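Local coordinates for protein sulfide-quinone reductase (Aquifex aeolicus, PDB 3HYW) that oxidises hydrogen sulfide with a quinone as electron acceptor, using bound FAD and probably building polysulfur on active-site cysteines, at residues 109-114 and 250-255; 58-63 and 388-393. All coordinates share one frame; numbering follows the deposited sequence.

Contact 1. Residues 109-114 and 250-255; sequences LVFGAE and FMPSFQ
The F111 ring takes P252 CB over one face in a CH-pi contact: CB lies 4.1 Å from the centroid of the F111 ring, 20° off its normal and displaced toward the rim. F111 also touches Q116 and E117 of helix 116-119. The F254 ring meets L109 obliquely, with L109 CD2 3.7 Å from F254 CE1. The same methyl lies 3.9 Å from P252 CG, so the branched L109 offers CD2 to both the P252 ring and the F254 ring. L109 CG stands anti to its carbonyl carbon (chi1 -52°). The backbones pair as antiparallel strands, 108-110 forming the outer strand of a mixed sheet beside 247-255. V110 and S253 are the hydrogen-bonded pair: V110 N donates to S253 O at 2.8 Å, and S253 N donates to V110 O at 3.0 Å with a more bent N-H...O angle of 138°. The pairing stops where F111 centres an inverse gamma turn, closed by a weak bond from G112 N to V110 O; P252, with no N-H to give, faces this turn. F254, together with M251 and C124, lines the hydrogen sulfide site, and it also touches V294 of the FAD site. Beside V110, the side chain of Q255 crosses that of V110 at about a right angle, its aliphatic CG 3.7 Å from V110 CG2.

Contact 2. Residues 58-63 and 388-393; sequences ISVPLA and YFLWKV
V393, whose CG1 packs on V60, takes part in the shorter of the two backbone bonds within 388-393, from V393 N to F389 O of the preceding helical turn at 3.0 Å. V393 O is also hydrogen-bonded to Y19 OH. V60 is likewise held through its backbone, which pairs with F39 in the small antiparallel sheet of strands 38-40 and 59-61. With these main-chain groups engaged, no hydrogen bond joins the two segments, and the side chains meet through apolar carbon. V60 CG2 is the central group: it lies 3.9 Å from L390 CD1 and 4.0 Å from V393 CG1, touching both side chains, which stand one helical turn apart. V60 passes each of them in the opposite direction. CG1 of V393 stands anti to its backbone N (chi1 176°), and from this position it also comes within 4.0 Å of V60 CB. The longer leucine reaches further: L390 CD2 rests 4.0 Å from I58 CA, touching main chain because the I58 side chain points away. The axes of strand 59-61 and helix 388-393 are almost parallel, 9° apart, with a closest approach of 9.1 Å. The contact thus joins the small sheet to helix 376-395, which carries the FAD ligand K382 and F381 and F385 of the quinone pocket. F39 touches both L390 and V393, so strand 38-40 shares the packing. Another side of the helix carries K392, whose NZ forms a salt bridge with E403 of the quinone pocket and a hydrogen bond with I398 O, both outside the two segments. The attachment of helix to strand therefore rests on close apolar fit and the burial of branched side chains.

Contact 1 lies at the surface and contact 2 is buried, on opposite sides of the chain's centre, with their own centres about 28 Å apart and no touch between them. They share no helix or strand. Contact 1 joins two strands of one sheet, so backbone hydrogen bonds set its register and side chains add to them; contact 2 packs a helix on a strand from far along the chain, mainly through the methyl groups of V60, L390 and V393, with no hydrogen bond. In sequence, contact 1 is nested inside the loop that contact 2 closes. Contact 1 includes residues of the sulfide pocket, whereas contact 2 holds the helix that elsewhere contributes F381 and F385 to the quinone pocket.

Contact 1. Residues 109-114 and 250-255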
loop_
_atom_site.group_PDB
_atom_site.type_symbol
_atom_site.label_atom_id
_atom_site.label_comp_id
_atom_site.label_asym_id
_atom_site.label_seq_id
_atom_site.Cartn_x
_atom_site.Cartn_y
_atom_site.Cartn_z
ATOM N N LEU A 109 9.469 -34.265 5.643
ATOM C CA LEU A 109 9.267 -33.456 4.452
ATOM C C LEU A 109 8.389 -34.161 3.437
ATOM O O LEU A 109 8.597 -35.339 3.144
ATOM C CB LEU A 109 10.611 -33.087 3.830
ATOM C CG LEU A 109 11.628 -32.459 4.795
ATOM C CD1 LEU A 109 12.928 -32.178 4.077
ATOM C CD2 LEU A 109 11.076 -31.198 5.429
ATOM N N VAL A 110 7.409 -33.427 2.914
ATOM C CA VAL A 110 6.552 -33.916 1.824
ATOM C C VAL A 110 6.714 -32.997 0.614
ATOM O O VAL A 110 6.311 -31.829 0.641
ATOM C CB VAL A 110 5.064 -33.975 2.237
ATOM C CG1 VAL A 110 4.176 -34.483 1.077
ATOM C CG2 VAL A 110 4.882 -34.842 3.476
ATOM N N PHE A 111 7.318 -33.537 -0.439
ATOM C CA PHE A 111 7.499 -32.814 -1.695
ATOM C C PHE A 111 6.279 -33.039 -2.580
ATOM O O PHE A 111 6.321 -33.803 -3.549
ATOM C CB PHE A 111 8.801 -33.258 -2.375
ATOM C CG PHE A 111 10.029 -32.946 -1.563
ATOM C CD1 PHE A 111 10.639 -31.697 -1.654
ATOM C CD2 PHE A 111 10.554 -33.886 -0.680
ATOM C CE1 PHE A 111 11.756 -31.398 -0.887
ATOM C CE2 PHE A 111 11.683 -33.592 0.088
ATOM C CZ PHE A 111 12.281 -32.353 -0.019
ATOM N N GLY A 112 5.192 -32.357 -2.222
ATOM C CA GLY A 112 3.863 -32.614 -2.764
ATOM C C GLY A 112 3.609 -32.298 -4.222
ATOM O O GLY A 112 2.776 -32.942 -4.846
ATOM N N ALA A 113 4.307 -31.305 -4.768
ATOM C CA ALA A 113 4.179 -30.979 -6.191
ATOM C C ALA A 113 4.833 -32.064 -7.040
ATOM O O ALA A 113 5.842 -32.658 -6.645
ATOM C CB ALA A 113 4.782 -29.606 -6.495
ATOM N N GLU A 114 4.233 -32.338 -8.196
ATOM C CA GLU A 114 4.724 -33.371 -9.100
ATOM C C GLU A 114 6.127 -33.031 -9.584
ATOM O O GLU A 114 6.362 -31.937 -10.099
ATOM C CB GLU A 114 3.779 -33.520 -10.296
ATOM C CG GLU A 114 4.087 -34.701 -11.191
ATOM C CD GLU A 114 3.401 -35.971 -10.733
ATOM O OE1 GLU A 114 2.364 -36.324 -11.336
ATOM O OE2 GLU A 114 3.888 -36.604 -9.765
ATOM N N PHE A 250 11.804 -24.780 -3.794
ATOM C CA PHE A 250 10.514 -24.784 -3.133
ATOM C C PHE A 250 10.556 -25.409 -1.751
ATOM O O PHE A 250 11.308 -26.355 -1.503
ATOM C CB PHE A 250 9.435 -25.426 -4.020
ATOM C CG PHE A 250 8.862 -24.472 -5.016
ATOM C CD1 PHE A 250 7.707 -23.756 -4.724
ATOM C CD2 PHE A 250 9.507 -24.243 -6.226
ATOM C CE1 PHE A 250 7.197 -22.834 -5.627
ATOM C CE2 PHE A 250 8.995 -23.333 -7.139
ATOM C CZ PHE A 250 7.838 -22.629 -6.838
ATOM N N MET A 251 9.765 -24.838 -0.848
ATOM C CA MET A 251 9.540 -25.426 0.464
ATOM C C MET A 251 8.612 -26.621 0.311
ATOM O O MET A 251 7.629 -26.554 -0.445
ATOM C CB MET A 251 8.903 -24.412 1.416
ATOM C CG MET A 251 9.693 -23.127 1.601
ATOM S SD MET A 251 11.376 -23.374 2.216
ATOM C CE MET A 251 11.060 -24.152 3.801
ATOM N N PRO A 252 8.937 -27.730 0.997
ATOM C CA PRO A 252 7.996 -28.832 1.124
ATOM C C PRO A 252 7.022 -28.574 2.270
ATOM O O PRO A 252 7.268 -27.700 3.109
ATOM C CB PRO A 252 8.900 -30.026 1.438
ATOM C CG PRO A 252 10.078 -29.442 2.142
ATOM C CD PRO A 252 10.223 -28.013 1.670
ATOM N N SER A 253 5.908 -29.300 2.281
ATOM C CA SER A 253 5.006 -29.282 3.427
ATOM C C SER A 253 5.520 -30.288 4.462
ATOM O O SER A 253 6.400 -31.102 4.161
ATOM C CB SER A 253 3.579 -29.612 2.997
ATOM O OG SER A 253 3.495 -30.931 2.494
ATOM N N PHE A 254 4.993 -30.226 5.679
ATOM C CA PHE A 254 5.478 -31.100 6.744
ATOM C C PHE A 254 4.421 -32.112 7.158
ATOM O O PHE A 254 3.230 -31.803 7.164
ATOM C CB PHE A 254 5.888 -30.307 7.985
ATOM C CG PHE A 254 6.962 -29.275 7.754
ATOM C CD1 PHE A 254 7.892 -29.402 6.721
ATOM C CD2 PHE A 254 7.076 -28.197 8.624
ATOM C CE1 PHE A 254 8.890 -28.444 6.534
ATOM C CE2 PHE A 254 8.087 -27.229 8.461
ATOM C CZ PHE A 254 8.988 -27.348 7.413
ATOM N N GLN A 255 4.863 -33.319 7.490
ATOM C CA GLN A 255 4.017 -34.275 8.191
ATOM C C GLN A 255 4.801 -34.797 9.390
ATOM O O GLN A 255 5.970 -34.449 9.574
ATOM C CB GLN A 255 3.562 -35.423 7.271
ATOM C CG GLN A 255 4.668 -36.389 6.807
ATOM C CD GLN A 255 4.134 -37.586 6.010
ATOM O OE1 GLN A 255 2.995 -38.017 6.194
ATOM N NE2 GLN A 255 4.969 -38.130 5.128
#

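Contact 2. Residues 58-63 and 388-393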
loop_
_atom_site.group_PDB
_atom_site.type_symbol
_atom_site.label_atom_id
_atom_site.label_comp_id
_atom_site.label_asym_id
_atom_site.label_seq_id
_atom_site.Cartn_x
_atom_site.Cartn_y
_atom_site.Cartn_z
ATOM N N ILE A 58 28.254 -24.796 11.484
ATOM C CA ILE A 58 26.862 -24.665 11.932
ATOM C C ILE A 58 26.286 -25.996 12.418
ATOM O O ILE A 58 25.074 -26.214 12.368
ATOM C CB ILE A 58 25.934 -24.069 10.825
ATOM C CG1 ILE A 58 25.892 -24.995 9.596
ATOM C CG2 ILE A 58 26.411 -22.670 10.443
ATOM C CD1 ILE A 58 24.630 -24.901 8.761
ATOM N N SER A 59 27.165 -26.878 12.883
ATOM C CA SER A 59 26.760 -28.179 13.415
ATOM C C SER A 59 27.624 -28.561 14.618
ATOM O O SER A 59 28.732 -28.055 14.775
ATOM C CB SER A 59 26.844 -29.262 12.334
ATOM O OG SER A 59 28.129 -29.286 11.734
ATOM N N VAL A 60 27.097 -29.454 15.455
ATOM C CA VAL A 60 27.777 -29.920 16.664
ATOM C C VAL A 60 27.656 -31.449 16.775
ATOM O O VAL A 60 26.548 -31.966 16.946
ATOM C CB VAL A 60 27.172 -29.259 17.941
ATOM C CG1 VAL A 60 27.941 -29.680 19.195
ATOM C CG2 VAL A 60 27.175 -27.735 17.826
ATOM N N PRO A 61 28.787 -32.181 16.671
ATOM C CA PRO A 61 28.740 -33.629 16.928
ATOM C C PRO A 61 28.304 -33.937 18.372
ATOM O O PRO A 61 28.872 -33.392 19.330
ATOM C CB PRO A 61 30.183 -34.077 16.665
ATOM C CG PRO A 61 30.754 -33.009 15.775
ATOM C CD PRO A 61 30.143 -31.747 16.289
ATOM N N LEU A 62 27.305 -34.802 18.509
ATOM C CA LEU A 62 26.627 -35.048 19.790
ATOM C C LEU A 62 27.230 -36.141 20.671
ATOM O O LEU A 62 27.164 -36.049 21.899
ATOM C CB LEU A 62 25.148 -35.349 19.546
ATOM C CG LEU A 62 24.365 -34.210 18.880
ATOM C CD1 LEU A 62 22.951 -34.635 18.516
ATOM C CD2 LEU A 62 24.350 -32.982 19.783
ATOM N N ALA A 63 27.801 -37.173 20.051
ATOM C CA ALA A 63 28.355 -38.313 20.791
ATOM C C ALA A 63 29.453 -37.930 21.786
ATOM O O ALA A 63 29.433 -38.407 22.919
ATOM C CB ALA A 63 28.836 -39.408 19.842
ATOM N N TYR A 388 25.882 -17.485 19.113
ATOM C CA TYR A 388 25.357 -17.638 20.475
ATOM C C TYR A 388 24.621 -18.962 20.701
ATOM O O TYR A 388 24.869 -19.635 21.699
ATOM C CB TYR A 388 24.462 -16.443 20.848
ATOM C CG TYR A 388 23.725 -16.582 22.174
ATOM C CD1 TYR A 388 24.422 -16.657 23.381
ATOM C CD2 TYR A 388 22.328 -16.619 22.216
ATOM C CE1 TYR A 388 23.748 -16.780 24.600
ATOM C CE2 TYR A 388 21.641 -16.731 23.436
ATOM C CZ TYR A 388 22.360 -16.813 24.619
ATOM O OH TYR A 388 21.701 -16.931 25.830
ATOM N N PHE A 389 23.730 -19.342 19.790
ATOM C CA PHE A 389 23.001 -20.592 19.959
ATOM C C PHE A 389 23.915 -21.817 19.901
ATOM O O PHE A 389 23.779 -22.728 20.719
ATOM C CB PHE A 389 21.841 -20.747 18.962
ATOM C CG PHE A 389 20.803 -21.741 19.412
ATOM C CD1 PHE A 389 20.888 -23.086 19.042
ATOM C CD2 PHE A 389 19.762 -21.343 20.245
ATOM C CE1 PHE A 389 19.939 -24.007 19.480
ATOM C CE2 PHE A 389 18.813 -22.259 20.694
ATOM C CZ PHE A 389 18.900 -23.598 20.310
ATOM N N LEU A 390 24.832 -21.843 18.935
ATOM C CA LEU A 390 25.786 -22.955 18.824
ATOM C C LEU A 390 26.635 -23.077 20.077
ATOM O O LEU A 390 26.929 -24.188 20.537
ATOM C CB LEU A 390 26.703 -22.800 17.605
ATOM C CG LEU A 390 26.396 -23.448 16.237
ATOM C CD1 LEU A 390 25.428 -24.634 16.278
ATOM C CD2 LEU A 390 25.993 -22.436 15.176
ATOM N N TRP A 391 27.034 -21.934 20.630
ATOM C CA TRP A 391 27.744 -21.924 21.907
ATOM C C TRP A 391 26.912 -22.617 23.001
ATOM O O TRP A 391 27.430 -23.444 23.757
ATOM C CB TRP A 391 28.111 -20.491 22.323
ATOM C CG TRP A 391 28.869 -20.463 23.596
ATOM C CD1 TRP A 391 30.225 -20.568 23.751
ATOM C CD2 TRP A 391 28.321 -20.356 24.912
ATOM N NE1 TRP A 391 30.550 -20.528 25.087
ATOM C CE2 TRP A 391 29.401 -20.396 25.819
ATOM C CE3 TRP A 391 27.019 -20.226 25.414
ATOM C CZ2 TRP A 391 29.218 -20.311 27.202
ATOM C CZ3 TRP A 391 26.843 -20.138 26.787
ATOM C CH2 TRP A 391 27.933 -20.182 27.661
ATOM N N LYS A 392 25.625 -22.277 23.069
ATOM C CA LYS A 392 24.707 -22.840 24.066
ATOM C C LYS A 392 24.582 -24.358 23.956
ATOM O O LYS A 392 24.559 -25.051 24.971
ATOM C CB LYS A 392 23.321 -22.197 23.948
ATOM C CG LYS A 392 23.244 -20.789 24.504
ATOM C CD LYS A 392 21.810 -20.403 24.810
ATOM C CE LYS A 392 20.991 -20.223 23.547
ATOM N NZ LYS A 392 19.572 -20.057 23.899
ATOM N N VAL A 393 24.521 -24.864 22.725
ATOM C CA VAL A 393 24.529 -26.310 22.475
ATOM C C VAL A 393 25.803 -26.946 23.038
ATOM O O VAL A 393 25.751 -27.967 23.731
ATOM C CB VAL A 393 24.354 -26.636 20.953
ATOM C CG1 VAL A 393 24.461 -28.140 20.689
ATOM C CG2 VAL A 393 23.022 -26.104 20.440
#